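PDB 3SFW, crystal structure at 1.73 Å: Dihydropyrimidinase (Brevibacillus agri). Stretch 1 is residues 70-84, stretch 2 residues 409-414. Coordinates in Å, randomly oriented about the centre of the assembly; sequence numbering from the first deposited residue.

Stretch 1 (70-84) TSDNFFTGTKAAAFG
Stretch 2 (409-414) HHMNVD

Stretch 1 runs as a loop to Asn-73, the N-cap residue, then as a helix over 74-83. Stretch 2 is irregular and runs antiparallel to it: Asp-72 CA lies 5.3 Å from Asn-412 CA, and Ala-80 CA 4.9 Å from His-410 CA. Together they bury 465 Å²; Asp-72, Ala-80, Met-411 and Val-413 are buried.

Polar contacts hold the loop end. Ser-71, chi1 66° (p), donates from OG to Asn-412 O at 2.8 Å; Val-413 CG2 lies 3.0 Å from Ser-71 OG. Asp-72 has chi1 -88° and chi2 -42°, which brings OD1 2.7 Å from Asn-412 N, a nearly straight hydrogen bond (163°). Asp-72 OD1 also accepts from Thr-76 OG1 (chi1 64°, p) at 2.6 Å. OD2 bonds elsewhere in the structure, so the buried carboxylate is satisfied. Water 1 lies 3.2 Å from Ser-71 O, 3.0 Å from Thr-76 OG1 and 2.8 Å from Asn-412 ND2; Asn-412 is t, chi2 15°.

Ala-80 points toward stretch 2. The small Ala-80 CB packs 3.5 Å from Met-411 CG, while Met-411 (m, t, m) leads its end away. Lys-79 (t, t, p, p) curls so that water 2 is 2.8 Å from Lys-79 NZ, 2.7 Å from Thr-76 O and 2.5 Å from His-410 O.

Phe-83 (chi1 -87°, chi2 105°) and His-410 (-55°, 79°) are flat rings stacked face to face, Phe-83 and His-410 centroids 3.5 Å apart, planes at 4°.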

# COMPACT_ATOMS: atom_id res chain seq x y z
N THR A 70 -23.35 -29.70 -17.13
CA THR A 70 -22.31 -30.33 -16.29
C THR A 70 -22.66 -31.78 -16.01
O THR A 70 -23.85 -32.16 -15.89
CB THR A 70 -22.01 -29.55 -14.97
OG1 THR A 70 -23.23 -29.43 -14.19
CG2 THR A 70 -21.49 -28.22 -15.27
N SER A 71 -21.62 -32.61 -15.82
CA SER A 71 -21.84 -34.03 -15.90
C SER A 71 -22.30 -34.65 -14.61
O SER A 71 -22.76 -35.76 -14.62
CB SER A 71 -20.59 -34.77 -16.42
OG SER A 71 -19.55 -34.66 -15.48
N ASP A 72 -22.16 -33.95 -13.47
CA ASP A 72 -22.83 -34.41 -12.25
C ASP A 72 -24.17 -33.73 -12.14
O ASP A 72 -24.25 -32.52 -12.31
CB ASP A 72 -22.01 -34.02 -10.99
CG ASP A 72 -20.96 -35.07 -10.62
OD1 ASP A 72 -21.24 -36.29 -10.67
OD2 ASP A 72 -19.87 -34.64 -10.19
N ASN A 73 -25.21 -34.49 -11.80
CA ASN A 73 -26.49 -33.89 -11.44
C ASN A 73 -26.60 -33.83 -9.93
O ASN A 73 -25.59 -33.98 -9.22
CB ASN A 73 -27.66 -34.66 -12.09
CG ASN A 73 -27.75 -36.13 -11.65
OD1 ASN A 73 -28.53 -36.94 -12.23
ND2 ASN A 73 -27.00 -36.51 -10.66
N PHE A 74 -27.79 -33.50 -9.41
CA PHE A 74 -27.90 -33.36 -7.95
C PHE A 74 -27.70 -34.65 -7.21
O PHE A 74 -27.18 -34.65 -6.12
CB PHE A 74 -29.19 -32.66 -7.51
CG PHE A 74 -29.05 -31.17 -7.48
CD1 PHE A 74 -29.05 -30.44 -8.68
CD2 PHE A 74 -28.86 -30.50 -6.26
CE1 PHE A 74 -28.88 -29.04 -8.70
CE2 PHE A 74 -28.60 -29.10 -6.26
CZ PHE A 74 -28.65 -28.36 -7.47
N PHE A 75 -28.03 -35.79 -7.85
CA PHE A 75 -27.78 -37.08 -7.21
C PHE A 75 -26.25 -37.38 -7.17
O PHE A 75 -25.69 -37.62 -6.11
CB PHE A 75 -28.53 -38.22 -7.94
CG PHE A 75 -28.29 -39.58 -7.35
CD1 PHE A 75 -27.62 -40.54 -8.10
CD2 PHE A 75 -28.60 -39.85 -6.02
CE1 PHE A 75 -27.33 -41.80 -7.57
CE2 PHE A 75 -28.33 -41.13 -5.46
CZ PHE A 75 -27.67 -42.10 -6.25
N THR A 76 -25.63 -37.49 -8.34
CA THR A 76 -24.21 -37.92 -8.36
C THR A 76 -23.31 -36.87 -7.70
O THR A 76 -22.31 -37.23 -7.07
CB THR A 76 -23.67 -38.28 -9.77
OG1 THR A 76 -23.67 -37.12 -10.61
CG2 THR A 76 -24.55 -39.44 -10.45
N GLY A 77 -23.64 -35.59 -7.91
CA GLY A 77 -22.79 -34.53 -7.35
C GLY A 77 -22.85 -34.50 -5.82
O GLY A 77 -21.81 -34.31 -5.16
N THR A 78 -24.04 -34.66 -5.25
CA THR A 78 -24.14 -34.69 -3.77
C THR A 78 -23.57 -35.97 -3.20
O THR A 78 -22.99 -35.98 -2.12
CB THR A 78 -25.58 -34.45 -3.22
OG1 THR A 78 -26.49 -35.46 -3.69
CG2 THR A 78 -26.06 -33.06 -3.64
N LYS A 79 -23.68 -37.09 -3.96
CA LYS A 79 -23.09 -38.33 -3.45
C LYS A 79 -21.56 -38.19 -3.42
O LYS A 79 -20.89 -38.60 -2.45
CB LYS A 79 -23.52 -39.55 -4.30
CG LYS A 79 -22.93 -40.84 -3.86
CD LYS A 79 -23.80 -42.03 -4.36
CE LYS A 79 -23.97 -41.94 -5.89
NZ LYS A 79 -22.76 -42.30 -6.65
N ALA A 80 -20.99 -37.58 -4.47
CA ALA A 80 -19.55 -37.39 -4.54
C ALA A 80 -19.09 -36.42 -3.43
O ALA A 80 -18.09 -36.65 -2.77
CB ALA A 80 -19.19 -36.83 -5.93
N ALA A 81 -19.86 -35.38 -3.19
CA ALA A 81 -19.56 -34.45 -2.09
C ALA A 81 -19.50 -35.22 -0.78
O ALA A 81 -18.55 -35.06 0.01
CB ALA A 81 -20.64 -33.35 -1.99
N ALA A 82 -20.50 -36.07 -0.54
CA ALA A 82 -20.55 -36.82 0.73
C ALA A 82 -19.34 -37.77 0.85
O ALA A 82 -18.70 -37.85 1.90
CB ALA A 82 -21.87 -37.63 0.84
N PHE A 83 -18.99 -38.47 -0.23
CA PHE A 83 -17.80 -39.32 -0.13
C PHE A 83 -16.57 -38.48 0.23
O PHE A 83 -15.57 -39.05 0.67
CB PHE A 83 -17.57 -40.09 -1.42
CG PHE A 83 -18.32 -41.40 -1.48
CD1 PHE A 83 -19.47 -41.52 -2.28
CD2 PHE A 83 -17.87 -42.52 -0.76
CE1 PHE A 83 -20.13 -42.75 -2.39
CE2 PHE A 83 -18.57 -43.75 -0.80
CZ PHE A 83 -19.68 -43.87 -1.65
N GLY A 84 -16.58 -37.20 -0.20
CA GLY A 84 -15.48 -36.27 -0.01
C GLY A 84 -15.53 -35.50 1.32
O GLY A 84 -14.68 -34.65 1.56
N HIS A 409 -12.68 -42.33 -7.53
CA HIS A 409 -13.59 -41.21 -7.20
C HIS A 409 -15.07 -41.53 -7.50
O HIS A 409 -15.39 -42.60 -8.05
CB HIS A 409 -13.09 -39.83 -7.76
CG HIS A 409 -13.34 -39.59 -9.23
ND1 HIS A 409 -12.65 -38.61 -9.93
CD2 HIS A 409 -14.28 -40.06 -10.09
CE1 HIS A 409 -13.14 -38.51 -11.16
NE2 HIS A 409 -14.13 -39.37 -11.28
N HIS A 410 -15.97 -40.66 -7.08
CA HIS A 410 -17.41 -40.91 -7.24
C HIS A 410 -18.11 -39.85 -8.08
O HIS A 410 -19.34 -39.94 -8.32
CB HIS A 410 -18.06 -41.05 -5.86
CG HIS A 410 -17.43 -42.10 -5.01
ND1 HIS A 410 -16.24 -41.88 -4.33
CD2 HIS A 410 -17.77 -43.40 -4.76
CE1 HIS A 410 -15.89 -42.98 -3.68
NE2 HIS A 410 -16.78 -43.93 -3.96
N MET A 411 -17.36 -38.82 -8.52
CA MET A 411 -17.92 -37.81 -9.43
C MET A 411 -18.22 -38.45 -10.80
O MET A 411 -17.47 -39.36 -11.23
CB MET A 411 -16.95 -36.64 -9.59
CG MET A 411 -16.70 -35.91 -8.26
SD MET A 411 -15.39 -34.71 -8.41
CE MET A 411 -13.94 -35.83 -8.60
N ASN A 412 -19.36 -38.10 -11.39
CA ASN A 412 -19.73 -38.72 -12.66
C ASN A 412 -18.98 -38.02 -13.80
O ASN A 412 -19.59 -37.32 -14.61
CB ASN A 412 -21.25 -38.71 -12.87
CG ASN A 412 -21.69 -39.58 -14.04
OD1 ASN A 412 -20.91 -40.42 -14.53
ND2 ASN A 412 -22.87 -39.30 -14.59
N VAL A 413 -17.66 -38.26 -13.89
CA VAL A 413 -16.80 -37.58 -14.87
C VAL A 413 -15.60 -38.48 -15.11
O VAL A 413 -15.20 -39.22 -14.23
CB VAL A 413 -16.27 -36.21 -14.33
CG1 VAL A 413 -15.79 -35.31 -15.48
CG2 VAL A 413 -17.36 -35.51 -13.55
N ASP A 414 -15.05 -38.43 -16.33
CA ASP A 414 -14.03 -39.42 -16.75
C ASP A 414 -12.60 -39.05 -16.44
O ASP A 414 -11.68 -39.70 -16.93
CB ASP A 414 -14.15 -39.70 -18.26
CG ASP A 414 -13.98 -38.47 -19.10
OD1 ASP A 414 -13.60 -37.42 -18.57
OD2 ASP A 414 -14.08 -38.55 -20.36
O HOH W 1 -24.82 -37.73 -13.27
O HOH W 2 -21.52 -39.86 -7.02